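Proto-oncogene vav (Homo sapiens, PDB 6NFA) probably acts as a guanine nucleotide exchange factor for Rho-family GTPases, combining a RhoGEF (DH) domain with PH and zinc-binding C1 domains. Local coordinates at residues I352-A357 with A399-L404; F364-F369 with T385-Y390; Q64-P69 with E156-A161; I82-E87 with G127-Q132. All coordinates share one frame; numbering follows the deposited sequence.

Interaction 1 (I352-A357 with A399-L404); sequences IYPENA and AHKECL. With ZN (zinc ion), chain C.
A type II beta turn running from Pro-354 to Ala-357, just beyond helix 335-352, meets the zinc-binding end of the C1 domain where Pro-354 and Leu-404 touch. The two side chains cross at about a right angle, and the proline CG rests 3.7 Å from Leu-404 CD1. The same methyl also reaches Ala-357, so one leucine branch serves both ends of the turn. Leucine CG stands anti to its own carbonyl carbon (chi1 -53°), which directs CD1 to the proline ring while CB lies 3.6 Å from Asn-356 O. The extended chain of Lys-401 also runs past the proline, CE lying 3.7 Å from Pro-354 CB; its NZ continues to a hydrogen bond with Ser-350 OG.

In the C1 fold this loop carries two zinc ligands. The metal is held by His-400 ND1 at 2.2 Å and Cys-403 SG at 2.3 Å, with Cys-375 and Cys-378 completing a site of three cysteines and one histidine. Neither ligand touches the turn; of the residues that do, Lys-401 and Leu-404, each directly follows a ligand in sequence.

No direct hydrogen bond joins the segments. Instead a single water donates to Glu-355 O at 2.7 Å and to Lys-401 O at 2.6 Å, tying two backbone carbonyls that could not bond to each other.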
# COMPACT_ATOMS: atom_id res chain seq x y z
N ILE A 352 13.41 9.34 -9.69
CA ILE A 352 14.79 8.86 -9.84
C ILE A 352 15.71 9.86 -9.10
O ILE A 352 16.56 9.45 -8.31
CB ILE A 352 15.25 8.77 -11.33
CG1 ILE A 352 14.32 7.91 -12.17
CG2 ILE A 352 16.72 8.31 -11.42
CD1 ILE A 352 14.55 8.08 -13.65
N TYR A 353 15.52 11.17 -9.38
CA TYR A 353 16.30 12.29 -8.86
C TYR A 353 15.48 13.23 -7.96
O TYR A 353 15.14 14.34 -8.39
CB TYR A 353 16.98 13.06 -10.02
CG TYR A 353 17.89 12.21 -10.88
CD1 TYR A 353 19.04 11.63 -10.34
CD2 TYR A 353 17.61 11.99 -12.22
CE1 TYR A 353 19.88 10.83 -11.12
CE2 TYR A 353 18.45 11.20 -13.02
CZ TYR A 353 19.59 10.63 -12.47
OH TYR A 353 20.42 9.85 -13.24
N PRO A 354 15.15 12.85 -6.71
CA PRO A 354 14.38 13.76 -5.86
C PRO A 354 15.22 14.88 -5.28
O PRO A 354 16.45 14.85 -5.37
CB PRO A 354 13.79 12.85 -4.78
CG PRO A 354 14.53 11.62 -4.84
CD PRO A 354 15.46 11.60 -5.99
N GLU A 355 14.55 15.88 -4.71
CA GLU A 355 15.19 17.03 -4.09
C GLU A 355 16.03 16.49 -2.94
O GLU A 355 15.60 15.56 -2.26
CB GLU A 355 14.10 18.00 -3.60
CG GLU A 355 14.59 19.32 -3.03
CD GLU A 355 13.50 20.14 -2.37
OE1 GLU A 355 13.58 20.36 -1.14
OE2 GLU A 355 12.55 20.57 -3.08
N ASN A 356 17.26 16.98 -2.84
CA ASN A 356 18.23 16.62 -1.80
C ASN A 356 18.70 15.17 -1.86
O ASN A 356 19.15 14.63 -0.86
CB ASN A 356 17.71 16.98 -0.39
CG ASN A 356 17.65 18.46 -0.16
OD1 ASN A 356 18.65 19.17 -0.29
ND2 ASN A 356 16.48 18.95 0.19
N ALA A 357 18.68 14.55 -3.06
CA ALA A 357 19.15 13.17 -3.26
C ALA A 357 20.67 13.06 -3.04
O ALA A 357 21.15 11.99 -2.65
CB ALA A 357 18.80 12.70 -4.66
N ALA A 399 15.33 6.12 3.92
CA ALA A 399 14.54 7.34 4.20
C ALA A 399 13.34 7.52 3.28
O ALA A 399 13.30 6.94 2.21
CB ALA A 399 15.43 8.58 4.14
N HIS A 400 12.40 8.38 3.67
CA HIS A 400 11.26 8.72 2.84
C HIS A 400 11.70 9.74 1.81
O HIS A 400 12.72 10.42 2.02
CB HIS A 400 10.18 9.37 3.70
CG HIS A 400 9.55 8.47 4.70
ND1 HIS A 400 9.69 8.69 6.06
CD2 HIS A 400 8.77 7.38 4.52
CE1 HIS A 400 9.00 7.74 6.65
NE2 HIS A 400 8.44 6.92 5.77
N LYS A 401 10.91 9.87 0.71
CA LYS A 401 11.20 10.82 -0.36
C LYS A 401 11.39 12.27 0.16
O LYS A 401 12.32 12.96 -0.25
CB LYS A 401 10.13 10.77 -1.49
CG LYS A 401 10.59 11.50 -2.77
CD LYS A 401 9.62 11.48 -3.92
CE LYS A 401 10.15 12.30 -5.08
NZ LYS A 401 9.07 12.78 -5.98
N GLU A 402 10.52 12.70 1.08
CA GLU A 402 10.46 14.04 1.67
C GLU A 402 11.38 14.27 2.89
O GLU A 402 11.34 15.36 3.46
CB GLU A 402 8.98 14.39 2.01
CG GLU A 402 8.30 13.51 3.06
CD GLU A 402 7.71 12.15 2.68
OE1 GLU A 402 7.95 11.66 1.55
OE2 GLU A 402 7.01 11.57 3.55
N CYS A 403 12.22 13.28 3.27
CA CYS A 403 13.10 13.32 4.43
C CYS A 403 14.60 13.37 4.10
O CYS A 403 15.39 13.59 5.02
CB CYS A 403 12.80 12.14 5.37
SG CYS A 403 11.21 12.25 6.25
N LEU A 404 15.00 13.13 2.82
CA LEU A 404 16.39 13.06 2.34
C LEU A 404 17.34 14.16 2.87
O LEU A 404 18.43 13.84 3.34
CB LEU A 404 16.46 12.99 0.80
CG LEU A 404 15.65 11.91 0.06
CD1 LEU A 404 15.97 11.91 -1.41
CD2 LEU A 404 15.89 10.51 0.64
ZN ZN C . 11.05 10.09 7.06
O HOH W 1 13.17 15.29 -1.17

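Interaction 2 (F364-F369 with T385-Y390); sequences FQMFSF and TFYQGY. With 9K1 ((2S)-2-{[3-(4-methylphenyl)imidazo[1,2-a]pyrazin-8-yl]amino}-3-(pyridin-3-yl)propan-1-ol), chain D.
Tyr-390, Tyr-387 and Phe-369 have the most surface buried here, at the start of the three-stranded antiparallel sheet of the C1 domain. Tyr-390 forms a non-hydrogen-bonded pair with Met-366; its ring leans along the partner backbone, and CE2 comes 3.7 Å from Met-366 CG. Its hydroxyl goes on to Asn-351 O. One step along, Phe-367 and Gly-389 make a hydrogen-bonded pair, the amide N of Phe-367 donating to Gly-389 O at 3.0 Å.

Tyr-387 offers a ring face to Ser-368: the serine CB stands 4.0 Å from the ring centroid and 7° off the normal, a CH-pi contact almost over the centre. Ser-368 OG, anti to the serine N (chi1 -163°), accepts the N-H of Tyr-387 at 3.1 Å, and Met-366 CE meets Tyr-387 CD1 at 3.7 Å.

Phe-369 is held through its backbone by one side chain. Gln-388, bent at chi2, takes the Phe-369 N-H on a lone pair of OE1 (2.8 Å) and returns NE2 to Phe-369 O (3.0 Å), while OE1 also lies at the edge of the phenylalanine ring. A leucine in place of Gln-388 would probably leave both backbone groups of Phe-369 without these mates, and Gly-384 O without its NE2 donor.

Thr-385 CG2 touches the pyridine ring of the bound 9K1. The chemistry implies that, where backbone pairing stops after Phe-367, a glutamine amide and a serine hydroxyl carry on the link between the two segments.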
# COMPACT_ATOMS: atom_id res chain seq x y z
N PHE A 364 21.23 9.02 -2.57
CA PHE A 364 19.93 8.35 -2.41
C PHE A 364 19.35 7.93 -3.71
O PHE A 364 19.21 8.75 -4.62
CB PHE A 364 18.94 9.25 -1.67
CG PHE A 364 19.25 9.40 -0.20
CD1 PHE A 364 19.05 8.34 0.69
CD2 PHE A 364 19.69 10.62 0.31
CE1 PHE A 364 19.30 8.49 2.05
CE2 PHE A 364 19.95 10.76 1.68
CZ PHE A 364 19.78 9.69 2.53
N GLN A 365 19.04 6.63 -3.81
CA GLN A 365 18.46 6.00 -5.00
C GLN A 365 17.24 5.19 -4.59
O GLN A 365 17.23 4.66 -3.48
CB GLN A 365 19.49 5.10 -5.68
CG GLN A 365 20.62 5.83 -6.43
CD GLN A 365 21.66 4.87 -6.98
OE1 GLN A 365 22.00 3.83 -6.39
NE2 GLN A 365 22.23 5.21 -8.12
N MET A 366 16.21 5.10 -5.47
CA MET A 366 14.96 4.35 -5.25
C MET A 366 15.24 2.92 -4.79
O MET A 366 16.05 2.21 -5.40
CB MET A 366 14.11 4.30 -6.54
CG MET A 366 13.29 5.53 -6.81
SD MET A 366 12.36 5.43 -8.38
CE MET A 366 11.08 4.25 -7.94
N PHE A 367 14.58 2.50 -3.70
CA PHE A 367 14.79 1.16 -3.17
C PHE A 367 13.48 0.49 -2.74
O PHE A 367 12.53 1.15 -2.30
CB PHE A 367 15.77 1.23 -2.01
CG PHE A 367 16.46 -0.07 -1.67
CD1 PHE A 367 17.61 -0.46 -2.35
CD2 PHE A 367 16.04 -0.84 -0.60
CE1 PHE A 367 18.27 -1.64 -2.02
CE2 PHE A 367 16.72 -2.01 -0.25
CZ PHE A 367 17.83 -2.40 -0.96
N SER A 368 13.46 -0.83 -2.89
CA SER A 368 12.35 -1.68 -2.50
C SER A 368 12.86 -2.57 -1.37
O SER A 368 13.76 -3.38 -1.57
CB SER A 368 11.83 -2.49 -3.69
OG SER A 368 10.53 -2.99 -3.39
N PHE A 369 12.33 -2.34 -0.17
CA PHE A 369 12.72 -2.99 1.09
C PHE A 369 11.95 -4.29 1.35
O PHE A 369 10.72 -4.29 1.33
CB PHE A 369 12.52 -1.99 2.25
CG PHE A 369 13.31 -0.71 2.11
CD1 PHE A 369 12.81 0.36 1.38
CD2 PHE A 369 14.58 -0.60 2.68
CE1 PHE A 369 13.57 1.53 1.21
CE2 PHE A 369 15.33 0.57 2.52
CZ PHE A 369 14.82 1.63 1.79
N THR A 385 4.90 -2.45 0.50
CA THR A 385 5.61 -3.67 0.09
C THR A 385 6.46 -3.52 -1.17
O THR A 385 7.10 -4.49 -1.58
CB THR A 385 4.56 -4.78 -0.14
OG1 THR A 385 3.59 -4.31 -1.06
CG2 THR A 385 3.87 -5.21 1.14
N PHE A 386 6.46 -2.34 -1.80
CA PHE A 386 7.15 -2.11 -3.07
C PHE A 386 7.58 -0.65 -3.18
O PHE A 386 6.73 0.22 -3.06
CB PHE A 386 6.19 -2.46 -4.23
CG PHE A 386 6.74 -2.38 -5.63
CD1 PHE A 386 7.64 -3.34 -6.10
CD2 PHE A 386 6.32 -1.39 -6.50
CE1 PHE A 386 8.13 -3.28 -7.40
CE2 PHE A 386 6.80 -1.34 -7.81
CZ PHE A 386 7.69 -2.29 -8.26
N TYR A 387 8.90 -0.39 -3.44
CA TYR A 387 9.54 0.94 -3.61
C TYR A 387 9.05 1.99 -2.64
O TYR A 387 8.64 3.07 -3.02
CB TYR A 387 9.46 1.43 -5.06
CG TYR A 387 10.50 0.77 -5.94
CD1 TYR A 387 11.83 1.20 -5.93
CD2 TYR A 387 10.18 -0.32 -6.75
CE1 TYR A 387 12.80 0.58 -6.72
CE2 TYR A 387 11.14 -0.95 -7.53
CZ TYR A 387 12.45 -0.50 -7.52
OH TYR A 387 13.42 -1.12 -8.27
N GLN A 388 9.10 1.64 -1.36
CA GLN A 388 8.62 2.41 -0.22
C GLN A 388 9.37 3.72 0.04
O GLN A 388 8.80 4.63 0.65
CB GLN A 388 8.63 1.52 1.03
CG GLN A 388 7.97 0.15 0.81
CD GLN A 388 8.95 -0.96 0.56
OE1 GLN A 388 9.98 -0.77 -0.06
NE2 GLN A 388 8.61 -2.18 0.96
N GLY A 389 10.62 3.80 -0.41
CA GLY A 389 11.46 4.98 -0.25
C GLY A 389 12.81 4.90 -0.94
O GLY A 389 12.91 4.37 -2.05
N TYR A 390 13.86 5.40 -0.25
CA TYR A 390 15.22 5.53 -0.75
C TYR A 390 16.26 4.94 0.16
O TYR A 390 16.05 4.85 1.36
CB TYR A 390 15.53 7.04 -1.04
CG TYR A 390 14.63 7.61 -2.12
CD1 TYR A 390 13.28 7.86 -1.86
CD2 TYR A 390 15.09 7.79 -3.42
CE1 TYR A 390 12.41 8.24 -2.88
CE2 TYR A 390 14.23 8.19 -4.44
CZ TYR A 390 12.89 8.43 -4.16
OH TYR A 390 12.01 8.88 -5.12
C1 9K1 D . 4.60 -2.29 6.51
C3 9K1 D . 4.13 -3.44 8.48
C12 9K1 D . 8.01 -3.22 5.13
C13 9K1 D . 9.06 -2.17 4.67
C15 9K1 D . 7.84 -4.41 4.14
C16 9K1 D . 1.36 -1.85 9.41
C17 9K1 D . 0.16 -1.81 10.13
C18 9K1 D . -1.08 -2.03 9.49
C19 9K1 D . -1.13 -2.29 8.10
C20 9K1 D . 0.08 -2.37 7.38
C21 9K1 D . -2.38 -1.95 10.30
C22 9K1 D . 6.73 -5.37 4.62
C23 9K1 D . 7.01 -6.45 5.49
C25 9K1 D . 4.72 -7.05 5.60
C26 9K1 D . 4.36 -6.00 4.74
C27 9K1 D . 5.38 -5.15 4.26
N2 9K1 D . 3.78 -2.66 7.47
C4 9K1 D . 5.40 -3.88 8.54
N5 9K1 D . 6.32 -3.52 7.47
C6 9K1 D . 6.00 -2.77 6.47
N7 9K1 D . 4.02 -1.55 5.69
C8 9K1 D . 2.66 -1.34 6.10
C9 9K1 D . 2.59 -2.13 7.20
C10 9K1 D . 1.32 -2.18 8.03
N11 9K1 D . 6.77 -2.48 5.45
O14 9K1 D . 9.36 -1.26 5.75
N24 9K1 D . 6.02 -7.24 5.97

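Interaction 3 (Q64-P69 with E156-A161); sequences QHFLKP and ECSQRA
Cys-157 leads the second segment into the contact, laying its CB over one face of the Phe-66 ring. That carbon sits 3.9 Å from the ring centroid, displaced toward the rim, while SG lies obliquely to the ring at 5.0 Å from the centroid in a sulfur-aromatic contact. With SG anti to the cysteine carbonyl carbon (chi1 -72°), the sulfur is also carried toward Pro-69, whose CB is 4.5 Å away.

Next comes Ser-158, whose OG lies in the plane of the same ring, at its edge, 3.8 Å from Phe-66 CE2; the hydroxyl is hydrogen-bonded to Leu-154 O within its own helix. The phenylalanine is thus covered on a face by one residue and bordered by the next.

These residues belong to helices 37-70 and 148-162 of the helical DH (RhoGEF) bundle. Their segments run more nearly antiparallel than parallel, at 143°, with axes 9.1 Å apart at closest approach. Phe-66 also packs on Leu-168 and Leu-171 of helix 168-171. An alanine at Phe-66 is likely to open a gap against Cys-157 CB and deprive helix 168-171 of one of its packing partners.

Further along, Arg-160 contributes its carbonyl oxygen, which lies over a face of the His-65 imidazole. Ala-161 shares that face through its CA, and its methyl wedges between the two aromatic residues, 3.7 Å from His-65 CB and 3.9 Å from Phe-66 CE1.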
# COMPACT_ATOMS: atom_id res chain seq x y z
N GLN A 64 -10.80 -20.82 18.19
CA GLN A 64 -11.38 -21.98 18.86
C GLN A 64 -12.36 -22.78 18.02
O GLN A 64 -12.27 -24.00 18.00
CB GLN A 64 -12.03 -21.60 20.21
CG GLN A 64 -11.06 -21.12 21.29
CD GLN A 64 -9.84 -21.99 21.47
OE1 GLN A 64 -8.71 -21.51 21.36
NE2 GLN A 64 -10.02 -23.28 21.75
N HIS A 65 -13.29 -22.12 17.34
CA HIS A 65 -14.33 -22.79 16.58
C HIS A 65 -13.96 -23.12 15.14
O HIS A 65 -14.64 -23.95 14.54
CB HIS A 65 -15.63 -21.99 16.63
CG HIS A 65 -16.13 -21.76 18.02
ND1 HIS A 65 -16.01 -20.53 18.65
CD2 HIS A 65 -16.68 -22.64 18.90
CE1 HIS A 65 -16.49 -20.69 19.87
NE2 HIS A 65 -16.91 -21.94 20.07
N PHE A 66 -12.91 -22.50 14.57
CA PHE A 66 -12.51 -22.78 13.19
C PHE A 66 -11.09 -23.33 13.07
O PHE A 66 -10.91 -24.40 12.51
CB PHE A 66 -12.71 -21.57 12.27
CG PHE A 66 -14.12 -21.07 12.12
CD1 PHE A 66 -14.68 -20.21 13.06
CD2 PHE A 66 -14.86 -21.35 10.97
CE1 PHE A 66 -15.98 -19.71 12.89
CE2 PHE A 66 -16.16 -20.85 10.81
CZ PHE A 66 -16.71 -20.04 11.77
N LEU A 67 -10.09 -22.63 13.61
CA LEU A 67 -8.68 -22.99 13.49
C LEU A 67 -8.31 -24.37 14.08
O LEU A 67 -7.72 -25.17 13.35
CB LEU A 67 -7.77 -21.88 14.04
CG LEU A 67 -6.26 -22.08 14.08
CD1 LEU A 67 -5.69 -22.42 12.74
CD2 LEU A 67 -5.61 -20.82 14.49
N LYS A 68 -8.63 -24.65 15.35
CA LYS A 68 -8.30 -25.95 15.95
C LYS A 68 -9.09 -27.14 15.31
O LYS A 68 -8.43 -28.12 14.94
CB LYS A 68 -8.40 -25.93 17.48
CG LYS A 68 -7.16 -25.32 18.11
CD LYS A 68 -7.43 -24.67 19.45
CE LYS A 68 -6.25 -23.85 19.90
NZ LYS A 68 -6.43 -23.30 21.27
N PRO A 69 -10.43 -27.08 15.07
CA PRO A 69 -11.11 -28.21 14.40
C PRO A 69 -10.69 -28.47 12.95
O PRO A 69 -10.65 -29.63 12.53
CB PRO A 69 -12.60 -27.84 14.48
CG PRO A 69 -12.69 -26.76 15.50
CD PRO A 69 -11.41 -26.02 15.41
N GLU A 156 -20.68 -26.25 9.75
CA GLU A 156 -20.77 -26.80 11.11
C GLU A 156 -20.15 -25.82 12.12
O GLU A 156 -20.77 -25.52 13.14
CB GLU A 156 -20.07 -28.17 11.15
CG GLU A 156 -20.36 -29.01 12.38
CD GLU A 156 -19.73 -30.39 12.30
OE1 GLU A 156 -20.42 -31.32 11.82
OE2 GLU A 156 -18.55 -30.54 12.67
N CYS A 157 -18.94 -25.32 11.81
CA CYS A 157 -18.16 -24.37 12.61
C CYS A 157 -18.89 -23.04 12.82
O CYS A 157 -18.86 -22.50 13.93
CB CYS A 157 -16.79 -24.17 12.00
SG CYS A 157 -15.67 -25.58 12.18
N SER A 158 -19.54 -22.53 11.76
CA SER A 158 -20.32 -21.28 11.76
C SER A 158 -21.51 -21.36 12.73
O SER A 158 -21.81 -20.36 13.38
CB SER A 158 -20.82 -20.96 10.36
OG SER A 158 -19.73 -20.70 9.50
N GLN A 159 -22.16 -22.54 12.81
CA GLN A 159 -23.30 -22.81 13.70
C GLN A 159 -22.88 -22.82 15.16
O GLN A 159 -23.57 -22.24 15.99
CB GLN A 159 -23.97 -24.15 13.33
CG GLN A 159 -24.81 -24.12 12.05
CD GLN A 159 -26.14 -23.40 12.19
OE1 GLN A 159 -26.74 -23.32 13.28
NE2 GLN A 159 -26.65 -22.88 11.08
N ARG A 160 -21.74 -23.45 15.46
CA ARG A 160 -21.20 -23.57 16.82
C ARG A 160 -20.59 -22.26 17.34
O ARG A 160 -20.40 -22.12 18.55
CB ARG A 160 -20.18 -24.72 16.90
CG ARG A 160 -20.77 -26.08 16.51
CD ARG A 160 -19.72 -27.15 16.28
NE ARG A 160 -19.58 -28.04 17.44
CZ ARG A 160 -18.59 -27.97 18.33
NH1 ARG A 160 -17.64 -27.05 18.21
NH2 ARG A 160 -18.54 -28.83 19.34
N ALA A 161 -20.28 -21.30 16.43
CA ALA A 161 -19.66 -20.02 16.79
C ALA A 161 -20.61 -18.84 16.73
O ALA A 161 -20.56 -17.98 17.60
CB ALA A 161 -18.45 -19.76 15.92

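Interaction 4 (I82-E87 with G127-Q132); sequences IFINIE and GRYCSQ. With 9K1 ((2S)-2-{[3-(4-methylphenyl)imidazo[1,2-a]pyrazin-8-yl]amino}-3-(pyridin-3-yl)propan-1-ol), chain D.
Phe-83 O accepts the N-H of Ile-86 at 3.1 Å, closing a type II' beta turn, and at the same time lies at the edge of the Tyr-129 ring, 3.9 Å from CE1. A second oxygen joins it there: Asn-85 OD1 sits in the ring plane, 3.3 Å from Tyr-129 CD1. Asparagine amide and tyrosine ring are nearly coplanar, 12° apart. The amide is placed by a chi1 of 58°, with CG between the backbone N and the carbonyl carbon, and its rotation is fixed from the other end, where ND2 bonds to Val-125 O.

Apolar tips close round the tyrosine. Ile-84 CD1 and Ile-86 CD1 come within 4.0 and 4.1 Å of Tyr-129 CE1, and the ring's hydroxyl goes on to Leu-172 O. Beside it, Asn-85 CB lies over one face of the Arg-128 guanidinium, 3.5 Å from NH1, and Ile-84 CG2 meets Gln-132 NE2 at 3.7 Å.

Across the helix from this turn, Gly-127 packs on the pyridine ring of 9K1, where a CB would collide with the ligand's bicyclic core. The tight turn linking helices 76-83 and 86-105 packs on helix 126-146, as part of the all-helical DH domain.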
# COMPACT_ATOMS: atom_id res chain seq x y z
N ILE A 82 -4.36 -19.85 4.94
CA ILE A 82 -5.72 -19.31 5.19
C ILE A 82 -5.81 -18.39 6.43
O ILE A 82 -6.45 -17.33 6.37
CB ILE A 82 -6.74 -20.49 5.23
CG1 ILE A 82 -6.91 -21.10 3.82
CG2 ILE A 82 -8.13 -20.09 5.81
CD1 ILE A 82 -7.45 -22.53 3.79
N PHE A 83 -5.21 -18.81 7.55
CA PHE A 83 -5.29 -18.08 8.83
C PHE A 83 -4.16 -17.11 9.08
O PHE A 83 -4.28 -16.17 9.87
CB PHE A 83 -5.37 -19.09 10.00
CG PHE A 83 -6.66 -19.88 10.09
CD1 PHE A 83 -7.81 -19.31 10.64
CD2 PHE A 83 -6.74 -21.17 9.59
CE1 PHE A 83 -9.00 -20.04 10.72
CE2 PHE A 83 -7.93 -21.89 9.65
CZ PHE A 83 -9.06 -21.33 10.21
N ILE A 84 -3.05 -17.33 8.37
CA ILE A 84 -1.86 -16.51 8.43
C ILE A 84 -1.35 -16.42 9.88
O ILE A 84 -1.06 -17.46 10.48
CB ILE A 84 -2.08 -15.12 7.72
CG1 ILE A 84 -3.05 -15.24 6.50
CG2 ILE A 84 -0.73 -14.47 7.34
CD1 ILE A 84 -3.64 -14.02 6.04
N ASN A 85 -1.24 -15.20 10.43
CA ASN A 85 -0.77 -14.89 11.78
C ASN A 85 -1.92 -14.47 12.70
O ASN A 85 -1.71 -13.68 13.62
CB ASN A 85 0.30 -13.79 11.72
CG ASN A 85 -0.12 -12.47 11.08
OD1 ASN A 85 -1.21 -12.30 10.49
ND2 ASN A 85 0.79 -11.52 11.17
N ILE A 86 -3.14 -14.99 12.45
CA ILE A 86 -4.36 -14.69 13.22
C ILE A 86 -4.15 -14.82 14.73
O ILE A 86 -4.63 -13.97 15.48
CB ILE A 86 -5.57 -15.52 12.71
CG1 ILE A 86 -6.90 -14.95 13.23
CG2 ILE A 86 -5.44 -17.03 13.01
CD1 ILE A 86 -7.27 -13.64 12.63
N GLU A 87 -3.41 -15.86 15.16
CA GLU A 87 -3.09 -16.12 16.56
C GLU A 87 -2.26 -15.00 17.14
O GLU A 87 -2.52 -14.59 18.28
CB GLU A 87 -2.35 -17.44 16.73
CG GLU A 87 -3.13 -18.67 16.29
CD GLU A 87 -2.37 -19.98 16.37
OE1 GLU A 87 -2.94 -21.01 15.95
OE2 GLU A 87 -1.22 -19.99 16.86
N GLY A 127 0.87 -6.05 9.08
CA GLY A 127 1.50 -5.88 7.77
C GLY A 127 1.42 -7.14 6.94
O GLY A 127 0.89 -7.13 5.82
N ARG A 128 1.91 -8.25 7.53
CA ARG A 128 1.89 -9.61 7.00
C ARG A 128 0.41 -9.99 6.69
O ARG A 128 0.13 -10.45 5.59
CB ARG A 128 2.48 -10.56 8.05
CG ARG A 128 2.96 -11.87 7.50
CD ARG A 128 3.54 -12.71 8.62
NE ARG A 128 3.26 -14.13 8.40
CZ ARG A 128 3.25 -15.06 9.35
NH1 ARG A 128 3.50 -14.73 10.61
NH2 ARG A 128 2.98 -16.32 9.05
N TYR A 129 -0.53 -9.72 7.65
CA TYR A 129 -1.95 -10.00 7.49
C TYR A 129 -2.56 -9.29 6.30
O TYR A 129 -3.18 -9.93 5.46
CB TYR A 129 -2.77 -9.71 8.78
CG TYR A 129 -4.10 -10.44 8.80
CD1 TYR A 129 -4.19 -11.76 9.25
CD2 TYR A 129 -5.26 -9.84 8.33
CE1 TYR A 129 -5.40 -12.46 9.22
CE2 TYR A 129 -6.47 -10.52 8.30
CZ TYR A 129 -6.54 -11.83 8.74
OH TYR A 129 -7.74 -12.51 8.69
N CYS A 130 -2.41 -7.97 6.24
CA CYS A 130 -2.96 -7.11 5.20
C CYS A 130 -2.50 -7.52 3.81
O CYS A 130 -3.30 -7.49 2.88
CB CYS A 130 -2.63 -5.65 5.49
SG CYS A 130 -3.49 -4.47 4.42
N SER A 131 -1.21 -7.87 3.67
CA SER A 131 -0.61 -8.29 2.41
C SER A 131 -1.13 -9.64 1.90
O SER A 131 -1.37 -9.77 0.70
CB SER A 131 0.91 -8.30 2.52
OG SER A 131 1.51 -8.45 1.24
N GLN A 132 -1.32 -10.63 2.79
CA GLN A 132 -1.72 -12.00 2.44
C GLN A 132 -3.23 -12.35 2.48
O GLN A 132 -3.60 -13.40 1.96
CB GLN A 132 -0.98 -13.01 3.33
CG GLN A 132 0.46 -13.22 2.92
CD GLN A 132 1.21 -14.09 3.90
OE1 GLN A 132 2.20 -13.66 4.50
NE2 GLN A 132 0.77 -15.33 4.06
C1 9K1 D . 4.60 -2.29 6.51
C3 9K1 D . 4.13 -3.44 8.48
C12 9K1 D . 8.01 -3.22 5.13
C13 9K1 D . 9.06 -2.17 4.67
C15 9K1 D . 7.84 -4.41 4.14
C16 9K1 D . 1.36 -1.85 9.41
C17 9K1 D . 0.16 -1.81 10.13
C18 9K1 D . -1.08 -2.03 9.49
C19 9K1 D . -1.13 -2.29 8.10
C20 9K1 D . 0.08 -2.37 7.38
C21 9K1 D . -2.38 -1.95 10.30
C22 9K1 D . 6.73 -5.37 4.62
C23 9K1 D . 7.01 -6.45 5.49
C25 9K1 D . 4.72 -7.05 5.60
C26 9K1 D . 4.36 -6.00 4.74
C27 9K1 D . 5.38 -5.15 4.26
N2 9K1 D . 3.78 -2.66 7.47
C4 9K1 D . 5.40 -3.88 8.54
N5 9K1 D . 6.32 -3.52 7.47
C6 9K1 D . 6.00 -2.77 6.47
N7 9K1 D . 4.02 -1.55 5.69
C8 9K1 D . 2.66 -1.34 6.10
C9 9K1 D . 2.59 -2.13 7.20
C10 9K1 D . 1.32 -2.18 8.03
N11 9K1 D . 6.77 -2.48 5.45
O14 9K1 D . 9.36 -1.26 5.75
N24 9K1 D . 6.02 -7.24 5.97

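Interactions 3 and 4 both belong to the helical DH bundle and meet through Leu-67, which packs on Phe-83, while interactions 1 and 2 share the small zinc-bound C1 fold, where Leu-404 packs on Phe-364 and Ala-399 pairs with Tyr-390. All four are partly buried, so the difference lies in chemistry: side-chain packing without a clear direct hydrogen bond in the bundle, a bridging water in interaction 1, and four direct hydrogen bonds in interaction 2. Interactions 2 and 4 touch through Thr-385 and Ser-131, and both border 9K1, which therefore lies between the C1 and DH domains. Interaction 3 lies far from the C1 domain, its centre about 50 Å from that of interaction 1.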